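Local coordinates for protein putative phosphinothricin acetyltransferase YwnH (Bacillus subtilis, PDB 1VHS) that probably inactivates the herbicide and antibiotic phosphinothricin by transferring an acetyl group to it from acetyl-CoA, as a member of the GNAT acetyltransferase family, at residues R6-R11 / R52-A57. Residues are numbered along the deposited sequence; the frame is centred on the assembly and turned at random.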
ATOM      1  N   ARG A   6       7.448  12.543  -1.342  1.00 19.70           N
ATOM      2  CA  ARG A   6       7.013  13.713  -0.589  1.00 18.67           C
ATOM      3  C   ARG A   6       5.618  13.431  -0.037  1.00 18.64           C
ATOM      4  O   ARG A   6       4.911  12.560  -0.541  1.00 16.48           O
ATOM      5  CB  ARG A   6       6.955  14.951  -1.490  1.00 18.22           C
ATOM      6  CG  ARG A   6       5.938  14.847  -2.608  1.00 19.11           C
ATOM      7  CD  ARG A   6       5.831  16.155  -3.390  1.00 18.22           C
ATOM      8  NE  ARG A   6       4.986  16.024  -4.579  1.00 18.62           N
ATOM      9  CZ  ARG A   6       3.655  15.998  -4.571  1.00 16.91           C
ATOM     10  NH1 ARG A   6       2.983  16.096  -3.432  1.00 15.95           N
ATOM     11  NH2 ARG A   6       2.992  15.874  -5.713  1.00 15.36           N
ATOM     12  N   LEU A   7       5.227  14.158   1.006  1.00 15.27           N
ATOM     13  CA  LEU A   7       3.903  13.992   1.584  1.00 16.43           C
ATOM     14  C   LEU A   7       2.836  14.354   0.548  1.00 19.22           C
ATOM     15  O   LEU A   7       2.979  15.329  -0.198  1.00 18.54           O
ATOM     16  CB  LEU A   7       3.751  14.886   2.817  1.00 16.10           C
ATOM     17  CG  LEU A   7       4.549  14.463   4.054  1.00 17.49           C
ATOM     18  CD1 LEU A   7       4.657  15.619   5.036  1.00 19.08           C
ATOM     19  CD2 LEU A   7       3.863  13.262   4.703  1.00 17.95           C
ATOM     20  N   ALA A   8       1.772  13.561   0.493  1.00 14.82           N
ATOM     21  CA  ALA A   8       0.684  13.813  -0.445  1.00 18.05           C
ATOM     22  C   ALA A   8      -0.043  15.106  -0.095  1.00 19.34           C
ATOM     23  O   ALA A   8      -0.051  15.539   1.061  1.00 22.61           O
ATOM     24  CB  ALA A   8      -0.311  12.641  -0.433  1.00 18.96           C
ATOM     25  N   GLU A   9      -0.658  15.707  -1.107  1.00 21.44           N
ATOM     26  CA  GLU A   9      -1.406  16.945  -0.949  1.00 23.59           C
ATOM     27  C   GLU A   9      -2.768  16.739  -1.598  1.00 23.34           C
ATOM     28  O   GLU A   9      -2.948  15.818  -2.398  1.00 24.35           O
ATOM     29  CB  GLU A   9      -0.655  18.089  -1.633  1.00 24.27           C
ATOM     30  CG  GLU A   9       0.836  18.031  -1.370  1.00 26.65           C
ATOM     31  CD  GLU A   9       1.613  19.139  -2.047  1.00 26.88           C
ATOM     32  OE1 GLU A   9       1.411  19.371  -3.261  1.00 25.14           O
ATOM     33  OE2 GLU A   9       2.440  19.765  -1.359  1.00 28.55           O
ATOM     34  N   HIS A  10      -3.721  17.601  -1.270  1.00 25.68           N
ATOM     35  CA  HIS A  10      -5.063  17.474  -1.824  1.00 28.62           C
ATOM     36  C   HIS A  10      -5.103  17.373  -3.349  1.00 26.69           C
ATOM     37  O   HIS A  10      -5.840  16.551  -3.893  1.00 25.40           O
ATOM     38  CB  HIS A  10      -5.940  18.639  -1.359  1.00 34.20           C
ATOM     39  CG  HIS A  10      -7.385  18.480  -1.717  1.00 40.89           C
ATOM     40  ND1 HIS A  10      -7.826  18.399  -3.021  1.00 43.40           N
ATOM     41  CD2 HIS A  10      -8.488  18.364  -0.940  1.00 45.11           C
ATOM     42  CE1 HIS A  10      -9.137  18.241  -3.032  1.00 46.30           C
ATOM     43  NE2 HIS A  10      -9.564  18.217  -1.782  1.00 48.13           N
ATOM     44  N   ARG A  11      -4.313  18.193  -4.042  1.00 25.16           N
ATOM     45  CA  ARG A  11      -4.316  18.157  -5.501  1.00 24.80           C
ATOM     46  C   ARG A  11      -3.789  16.837  -6.056  1.00 22.71           C
ATOM     47  O   ARG A  11      -3.859  16.599  -7.260  1.00 22.97           O
ATOM     48  CB  ARG A  11      -3.513  19.335  -6.082  1.00 27.94           C
ATOM     49  CG  ARG A  11      -2.018  19.270  -5.852  1.00 32.09           C
ATOM     50  CD  ARG A  11      -1.375  20.641  -6.057  1.00 33.99           C
ATOM     51  NE  ARG A  11      -1.277  21.049  -7.456  1.00 30.54           N
ATOM     52  CZ  ARG A  11      -0.283  20.700  -8.269  1.00 32.83           C
ATOM     53  NH1 ARG A  11       0.697  19.926  -7.826  1.00 33.16           N
ATOM     54  NH2 ARG A  11      -0.250  21.148  -9.520  1.00 29.78           N
ATOM     55  N   ARG A  52       0.576   8.792  10.515  1.00 20.93           N
ATOM     56  CA  ARG A  52       0.146   7.754   9.572  1.00 20.53           C
ATOM     57  C   ARG A  52      -0.165   8.471   8.262  1.00 17.80           C
ATOM     58  O   ARG A  52      -1.321   8.666   7.888  1.00 17.82           O
ATOM     59  CB  ARG A  52      -1.089   7.041  10.120  1.00 18.14           C
ATOM     60  CG  ARG A  52      -0.820   6.347  11.461  1.00 22.34           C
ATOM     61  CD  ARG A  52       0.142   5.175  11.297  1.00 24.38           C
ATOM     62  NE  ARG A  52       0.452   4.514  12.567  1.00 20.52           N
ATOM     63  CZ  ARG A  52       1.409   4.900  13.405  1.00 23.71           C
ATOM     64  NH1 ARG A  52       1.604   4.230  14.535  1.00 26.26           N
ATOM     65  NH2 ARG A  52       2.181   5.942  13.120  1.00 23.56           N
ATOM     66  N   PRO A  53       0.886   8.865   7.541  1.00 18.61           N
ATOM     67  CA  PRO A  53       0.727   9.582   6.279  1.00 19.53           C
ATOM     68  C   PRO A  53       0.637   8.831   4.970  1.00 18.96           C
ATOM     69  O   PRO A  53       0.816   7.613   4.888  1.00 16.60           O
ATOM     70  CB  PRO A  53       1.914  10.532   6.293  1.00 21.66           C
ATOM     71  CG  PRO A  53       2.990   9.679   6.900  1.00 25.61           C
ATOM     72  CD  PRO A  53       2.298   8.845   7.968  1.00 18.73           C
ATOM     73  N   LEU A  54       0.334   9.613   3.943  1.00 16.95           N
ATOM     74  CA  LEU A  54       0.244   9.144   2.580  1.00 15.84           C
ATOM     75  C   LEU A  54       1.354   9.893   1.859  1.00 18.00           C
ATOM     76  O   LEU A  54       1.404  11.124   1.901  1.00 15.09           O
ATOM     77  CB  LEU A  54      -1.106   9.516   1.963  1.00 17.65           C
ATOM     78  CG  LEU A  54      -1.252   9.164   0.481  1.00 23.28           C
ATOM     79  CD1 LEU A  54      -1.132   7.653   0.310  1.00 24.51           C
ATOM     80  CD2 LEU A  54      -2.601   9.655  -0.040  1.00 22.98           C
ATOM     81  N   TYR A  55       2.263   9.151   1.239  1.00 15.12           N
ATOM     82  CA  TYR A  55       3.356   9.754   0.490  1.00 19.24           C
ATOM     83  C   TYR A  55       3.169   9.452  -0.984  1.00 21.69           C
ATOM     84  O   TYR A  55       2.676   8.388  -1.344  1.00 19.51           O
ATOM     85  CB  TYR A  55       4.707   9.175   0.905  1.00 19.66           C
ATOM     86  CG  TYR A  55       5.107   9.447   2.329  1.00 17.83           C
ATOM     87  CD1 TYR A  55       4.719   8.589   3.357  1.00 17.58           C
ATOM     88  CD2 TYR A  55       5.872  10.563   2.656  1.00 22.42           C
ATOM     89  CE1 TYR A  55       5.085   8.832   4.673  1.00 23.69           C
ATOM     90  CE2 TYR A  55       6.242  10.819   3.977  1.00 18.28           C
ATOM     91  CZ  TYR A  55       5.844   9.950   4.977  1.00 22.56           C
ATOM     92  OH  TYR A  55       6.184  10.207   6.286  1.00 22.06           O
ATOM     93  N   VAL A  56       3.561  10.385  -1.839  1.00 18.00           N
ATOM     94  CA  VAL A  56       3.475  10.141  -3.266  1.00 18.14           C
ATOM     95  C   VAL A  56       4.895  10.180  -3.803  1.00 19.51           C
ATOM     96  O   VAL A  56       5.773  10.827  -3.222  1.00 21.15           O
ATOM     97  CB  VAL A  56       2.600  11.190  -4.000  1.00 20.53           C
ATOM     98  CG1 VAL A  56       1.139  11.012  -3.607  1.00 23.82           C
ATOM     99  CG2 VAL A  56       3.065  12.598  -3.668  1.00 20.68           C
ATOM    100  N   ALA A  57       5.123   9.453  -4.886  1.00 17.73           N
ATOM    101  CA  ALA A  57       6.428   9.399  -5.517  1.00 18.93           C
ATOM    102  C   ALA A  57       6.302  10.019  -6.902  1.00 21.67           C
ATOM    103  O   ALA A  57       5.447   9.619  -7.701  1.00 19.90           O
ATOM    104  CB  ALA A  57       6.908   7.961  -5.622  1.00 18.46           C
TER
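Arg6 O is gripped twice from across the strand pair: Val56 N donates to it at 2.9 Å, nearly along the C=O axis, and Tyr55 CA adds a C-H...O contact at 3.4 Å. The bond from Arg6 N to Val56 O (3.0 Å) completes an antiparallel hydrogen-bonded pair. One step on, Leu7 faces Tyr55 as a non-hydrogen-bonded pair. An antiparallel ladder can outlast the regular strand by a residue, and here Ala8 N still reaches Leu54 O at 2.8 Å, in the carbonyl plane.

Arg6 and Val56 share one face of the sheet. Arg6 CG lies between the backbone N and the carbonyl carbon, the crowded position (chi1 64°), and the chain runs extended to NE, crossing Val56 obliquely; Val56 CG2 sits 3.5 Å above the centre of the Arg6 guanidinium plane. The charge of Arg6 is met by salt bridges to Glu58 through NE and to Asp12 through NH1. Ala8 CB closes on Leu54 CG (3.7 Å) and Val56 CG1. Leu7 and Tyr55 diverge at their CB atoms, yet the end of Leu7 returns to lie alongside the ring, Leu7 CD2 meeting Tyr55 CE2 at 3.5 Å and also touching Pro53 CB.

This is the edge of the mixed GNAT sheet: strand 4-7 is outermost, and strand 54-58 pairs on its far side with strand 64-72, while Tyr55 rests on helix 98-109 and Leu54 on helix 42-46.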